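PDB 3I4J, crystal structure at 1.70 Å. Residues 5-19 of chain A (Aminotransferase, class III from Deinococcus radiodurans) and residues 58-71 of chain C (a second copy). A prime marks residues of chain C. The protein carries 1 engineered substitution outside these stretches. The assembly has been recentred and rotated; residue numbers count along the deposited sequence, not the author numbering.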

# COMPACT_ATOMS: atom_id res chain seq x y z
N PHE A 5 3.06 -15.75 8.79
CA PHE A 5 3.95 -16.10 7.69
C PHE A 5 5.18 -15.22 7.86
O PHE A 5 5.19 -14.07 7.41
CB PHE A 5 3.27 -15.81 6.34
CG PHE A 5 3.97 -16.41 5.15
CD1 PHE A 5 3.28 -17.24 4.27
CD2 PHE A 5 5.32 -16.13 4.88
CE1 PHE A 5 3.91 -17.78 3.14
CE2 PHE A 5 5.95 -16.66 3.76
CZ PHE A 5 5.24 -17.49 2.89
N TYR A 6 6.21 -15.75 8.52
CA TYR A 6 7.43 -14.98 8.74
C TYR A 6 8.17 -14.78 7.43
O TYR A 6 7.99 -15.54 6.47
CB TYR A 6 8.32 -15.69 9.76
CG TYR A 6 7.71 -15.73 11.15
CD1 TYR A 6 7.60 -14.58 11.93
CD2 TYR A 6 7.20 -16.92 11.66
CE1 TYR A 6 7.00 -14.62 13.19
CE2 TYR A 6 6.61 -16.97 12.91
CZ TYR A 6 6.51 -15.82 13.67
OH TYR A 6 5.91 -15.88 14.91
N ARG A 7 9.00 -13.74 7.38
CA ARG A 7 9.76 -13.42 6.18
C ARG A 7 10.87 -14.41 5.89
O ARG A 7 11.33 -14.53 4.76
CB ARG A 7 10.33 -12.01 6.29
CG ARG A 7 9.28 -10.94 6.38
CD ARG A 7 9.91 -9.57 6.47
NE ARG A 7 8.92 -8.51 6.42
CZ ARG A 7 9.07 -7.40 5.71
NH1 ARG A 7 10.17 -7.23 4.99
NH2 ARG A 7 8.13 -6.46 5.71
N SER A 8 11.31 -15.13 6.92
CA SER A 8 12.38 -16.10 6.77
C SER A 8 12.41 -17.04 7.96
O SER A 8 11.60 -16.92 8.88
CB SER A 8 13.74 -15.40 6.66
OG SER A 8 14.17 -14.94 7.93
N SER A 9 13.37 -17.96 7.95
CA SER A 9 13.52 -18.94 9.02
C SER A 9 14.19 -18.38 10.27
O SER A 9 14.17 -19.03 11.31
CB SER A 9 14.31 -20.15 8.50
OG SER A 9 15.55 -19.75 7.95
N LYS A 10 14.79 -17.20 10.17
CA LYS A 10 15.46 -16.62 11.34
C LYS A 10 14.45 -16.16 12.39
O LYS A 10 13.25 -16.04 12.11
CB LYS A 10 16.36 -15.46 10.91
CG LYS A 10 15.64 -14.19 10.48
CD LYS A 10 16.66 -13.13 10.06
CE LYS A 10 15.98 -11.88 9.51
NZ LYS A 10 16.97 -10.91 8.98
N PRO A 11 14.92 -15.90 13.62
CA PRO A 11 14.03 -15.46 14.69
C PRO A 11 13.48 -14.05 14.52
O PRO A 11 14.18 -13.13 14.09
CB PRO A 11 14.90 -15.60 15.94
CG PRO A 11 16.26 -15.29 15.42
CD PRO A 11 16.29 -16.07 14.12
N TYR A 12 12.21 -13.89 14.86
CA TYR A 12 11.55 -12.59 14.79
C TYR A 12 10.88 -12.38 16.14
O TYR A 12 9.74 -12.80 16.35
CB TYR A 12 10.52 -12.57 13.66
CG TYR A 12 11.14 -12.58 12.28
CD1 TYR A 12 11.65 -11.40 11.71
CD2 TYR A 12 11.27 -13.76 11.56
CE1 TYR A 12 12.27 -11.42 10.46
CE2 TYR A 12 11.89 -13.79 10.31
CZ TYR A 12 12.39 -12.61 9.77
OH TYR A 12 13.00 -12.64 8.54
N PRO A 13 11.60 -11.74 17.08
CA PRO A 13 11.07 -11.47 18.42
C PRO A 13 9.70 -10.83 18.32
O PRO A 13 9.44 -10.05 17.41
CB PRO A 13 12.11 -10.52 19.01
CG PRO A 13 13.37 -10.94 18.34
CD PRO A 13 12.94 -11.14 16.91
N VAL A 14 8.82 -11.17 19.26
CA VAL A 14 7.48 -10.60 19.26
C VAL A 14 7.46 -9.30 20.05
O VAL A 14 7.60 -9.31 21.27
CB VAL A 14 6.46 -11.59 19.88
CG1 VAL A 14 5.08 -10.95 19.96
CG2 VAL A 14 6.40 -12.86 19.04
N ALA A 15 7.30 -8.18 19.35
CA ALA A 15 7.27 -6.88 20.01
C ALA A 15 5.91 -6.69 20.67
O ALA A 15 4.89 -7.11 20.12
CB ALA A 15 7.51 -5.77 18.99
N VAL A 16 5.89 -6.06 21.84
CA VAL A 16 4.63 -5.83 22.54
C VAL A 16 4.41 -4.38 22.96
O VAL A 16 3.27 -3.95 23.13
CB VAL A 16 4.52 -6.70 23.80
CG1 VAL A 16 4.60 -8.17 23.42
CG2 VAL A 16 5.61 -6.33 24.79
N ARG A 17 5.50 -3.63 23.11
CA ARG A 17 5.39 -2.24 23.52
C ARG A 17 6.45 -1.35 22.89
O ARG A 17 7.59 -1.76 22.69
CB ARG A 17 5.48 -2.12 25.05
CG ARG A 17 5.35 -0.69 25.57
CD ARG A 17 5.35 -0.63 27.09
NE ARG A 17 6.62 -1.06 27.67
CZ ARG A 17 6.94 -0.95 28.95
NH1 ARG A 17 6.08 -0.41 29.81
NH2 ARG A 17 8.12 -1.37 29.37
N GLY A 18 6.06 -0.12 22.57
CA GLY A 18 6.97 0.84 21.99
C GLY A 18 6.76 2.13 22.75
O GLY A 18 5.62 2.58 22.87
N GLU A 19 7.83 2.71 23.28
CA GLU A 19 7.72 3.94 24.05
C GLU A 19 8.90 4.86 23.79
O GLU A 19 10.04 4.55 24.16
CB GLU A 19 7.63 3.59 25.54
CG GLU A 19 7.23 4.73 26.45
CD GLU A 19 6.92 4.25 27.85
OE1 GLU A 19 7.84 3.73 28.52
OE2 GLU A 19 5.75 4.39 28.29
N ALA C 58 -1.97 2.28 18.89
CA ALA C 58 -1.05 3.38 18.60
C ALA C 58 -0.32 3.81 19.87
O ALA C 58 0.87 4.15 19.84
CB ALA C 58 -1.81 4.55 18.00
N ALA C 59 -1.04 3.79 20.99
CA ALA C 59 -0.47 4.19 22.27
C ALA C 59 0.44 3.12 22.87
O ALA C 59 1.35 3.42 23.65
CB ALA C 59 -1.60 4.52 23.26
N ARG C 60 0.21 1.86 22.50
CA ARG C 60 0.98 0.74 23.01
C ARG C 60 2.21 0.37 22.17
O ARG C 60 3.32 0.33 22.67
CB ARG C 60 0.06 -0.48 23.16
CG ARG C 60 0.75 -1.76 23.60
CD ARG C 60 1.29 -1.67 25.01
NE ARG C 60 1.74 -2.97 25.51
CZ ARG C 60 2.35 -3.16 26.68
NH1 ARG C 60 2.58 -2.13 27.48
NH2 ARG C 60 2.72 -4.38 27.04
N LEU C 61 1.99 0.10 20.88
CA LEU C 61 3.06 -0.29 19.96
C LEU C 61 2.56 -0.02 18.55
O LEU C 61 1.95 -0.88 17.92
CB LEU C 61 3.37 -1.78 20.11
CG LEU C 61 4.39 -2.34 19.11
CD1 LEU C 61 5.80 -2.09 19.63
CD2 LEU C 61 4.16 -3.83 18.90
N PRO C 62 2.81 1.18 18.02
CA PRO C 62 2.36 1.53 16.67
C PRO C 62 3.09 0.95 15.48
O PRO C 62 2.48 0.67 14.44
CB PRO C 62 2.44 3.05 16.67
CG PRO C 62 3.66 3.29 17.51
CD PRO C 62 3.43 2.35 18.68
N PHE C 63 4.40 0.77 15.61
CA PHE C 63 5.19 0.32 14.48
C PHE C 63 6.45 -0.49 14.74
O PHE C 63 7.25 -0.18 15.62
CB PHE C 63 5.61 1.54 13.65
CG PHE C 63 6.38 1.18 12.41
CD1 PHE C 63 5.72 0.90 11.23
CD2 PHE C 63 7.77 1.07 12.44
CE1 PHE C 63 6.42 0.51 10.09
CE2 PHE C 63 8.49 0.68 11.31
CZ PHE C 63 7.80 0.40 10.13
N VAL C 64 6.62 -1.52 13.92
CA VAL C 64 7.82 -2.34 13.93
C VAL C 64 7.93 -2.78 12.49
O VAL C 64 6.91 -2.92 11.80
CB VAL C 64 7.71 -3.60 14.85
CG1 VAL C 64 7.54 -3.18 16.29
CG2 VAL C 64 6.57 -4.50 14.39
N HIS C 65 9.15 -2.92 12.01
CA HIS C 65 9.36 -3.36 10.64
C HIS C 65 9.42 -4.88 10.71
O HIS C 65 10.12 -5.44 11.56
CB HIS C 65 10.65 -2.77 10.08
CG HIS C 65 10.82 -3.00 8.61
ND1 HIS C 65 11.26 -4.20 8.09
CD2 HIS C 65 10.57 -2.19 7.55
CE1 HIS C 65 11.27 -4.13 6.78
NE2 HIS C 65 10.85 -2.92 6.42
N GLY C 66 8.68 -5.54 9.83
CA GLY C 66 8.62 -6.99 9.81
C GLY C 66 9.93 -7.73 9.65
O GLY C 66 10.03 -8.91 9.98
N SER C 67 10.95 -7.05 9.13
CA SER C 67 12.25 -7.68 8.96
C SER C 67 12.99 -7.74 10.29
O SER C 67 14.02 -8.41 10.41
CB SER C 67 13.09 -6.90 7.94
OG SER C 67 13.47 -5.64 8.46
N GLN C 68 12.44 -7.05 11.29
CA GLN C 68 13.07 -7.00 12.61
C GLN C 68 12.23 -7.65 13.72
O GLN C 68 12.77 -8.38 14.56
CB GLN C 68 13.37 -5.54 12.97
CG GLN C 68 14.15 -4.80 11.89
CD GLN C 68 14.26 -3.30 12.13
OE1 GLN C 68 13.29 -2.65 12.52
NE2 GLN C 68 15.43 -2.74 11.87
N PHE C 69 10.93 -7.37 13.74
CA PHE C 69 10.05 -7.92 14.77
C PHE C 69 8.68 -8.32 14.26
O PHE C 69 8.22 -7.85 13.22
CB PHE C 69 9.78 -6.88 15.87
CG PHE C 69 11.00 -6.40 16.58
CD1 PHE C 69 11.53 -7.12 17.64
CD2 PHE C 69 11.62 -5.22 16.18
CE1 PHE C 69 12.66 -6.67 18.31
CE2 PHE C 69 12.75 -4.76 16.85
CZ PHE C 69 13.27 -5.48 17.91
N SER C 70 8.04 -9.19 15.03
CA SER C 70 6.68 -9.61 14.77
C SER C 70 6.02 -8.80 15.89
O SER C 70 6.70 -8.01 16.54
CB SER C 70 6.49 -11.11 15.01
OG SER C 70 5.14 -11.48 14.82
N SER C 71 4.72 -8.97 16.11
CA SER C 71 4.06 -8.23 17.19
C SER C 71 2.98 -9.11 17.79
O SER C 71 2.45 -9.98 17.11
CB SER C 71 3.44 -6.93 16.66
OG SER C 71 2.37 -7.18 15.76
O HOH W 1 8.67 -11.74 9.71
O HOH W 2 3.76 2.99 24.82

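How does the end of the chain C helix hold the strand of chain A? Partly through its backbone: Gly18 N donates a hydrogen bond to Arg60′ O at 2.8 Å, nearly straight at 165°. The Arg60′ side chain reaches across as well, laying one face of its guanidinium over Arg17 CG and bringing NE within 3.0 Å of Val16 O. This puts two like charges near each other, Arg17 NE and Arg60′ NH1 being 4.2 Å apart. Water 2 lies 2.7 Å from both Gly18 O and Ala59′ O.

What fills the space beside the small residues of the strand? Leu61′, the first residue to leave helical geometry, packs CD1 3.5 Å from Gly18 N, and a CB on this glycine would lie tight against that same methyl. Leu61′ CD2 lies 3.9 Å from Ala15 CB, which also meets Val64′ CG1 at 3.7 Å, so the alanine methyl sits in an apolar pocket.

Why does the turn at Gly66′ suit Arg7? A CB on Gly66′ would clash with Arg7 NE; without one, the guanidinium can lie with one face over Ser67′ N, its NE 3.7 Å from that atom. Water 1 joins the backbones, accepting from Arg7 N at 3.1 Å and donating to Gly66′ O at 3.2 Å. Tyr12 turns its ring edge to Ser67′ O, with CE1 3.5 Å away.

How do the chains finally pair? Phe69′ leads in, its CD1 3.7 Å from Pro13 CB; then Ser70′ pairs in parallel with the strand of chain A, bonded on both sides of Val14: Ser70′ N donates to Pro13 O, and Ala15 N to Ser70′ O, each at 2.9 Å. Just after, Ser71′ CA approaches Ala15 O at 3.2 Å in a CA-H...O contact, extending the pairing by one residue.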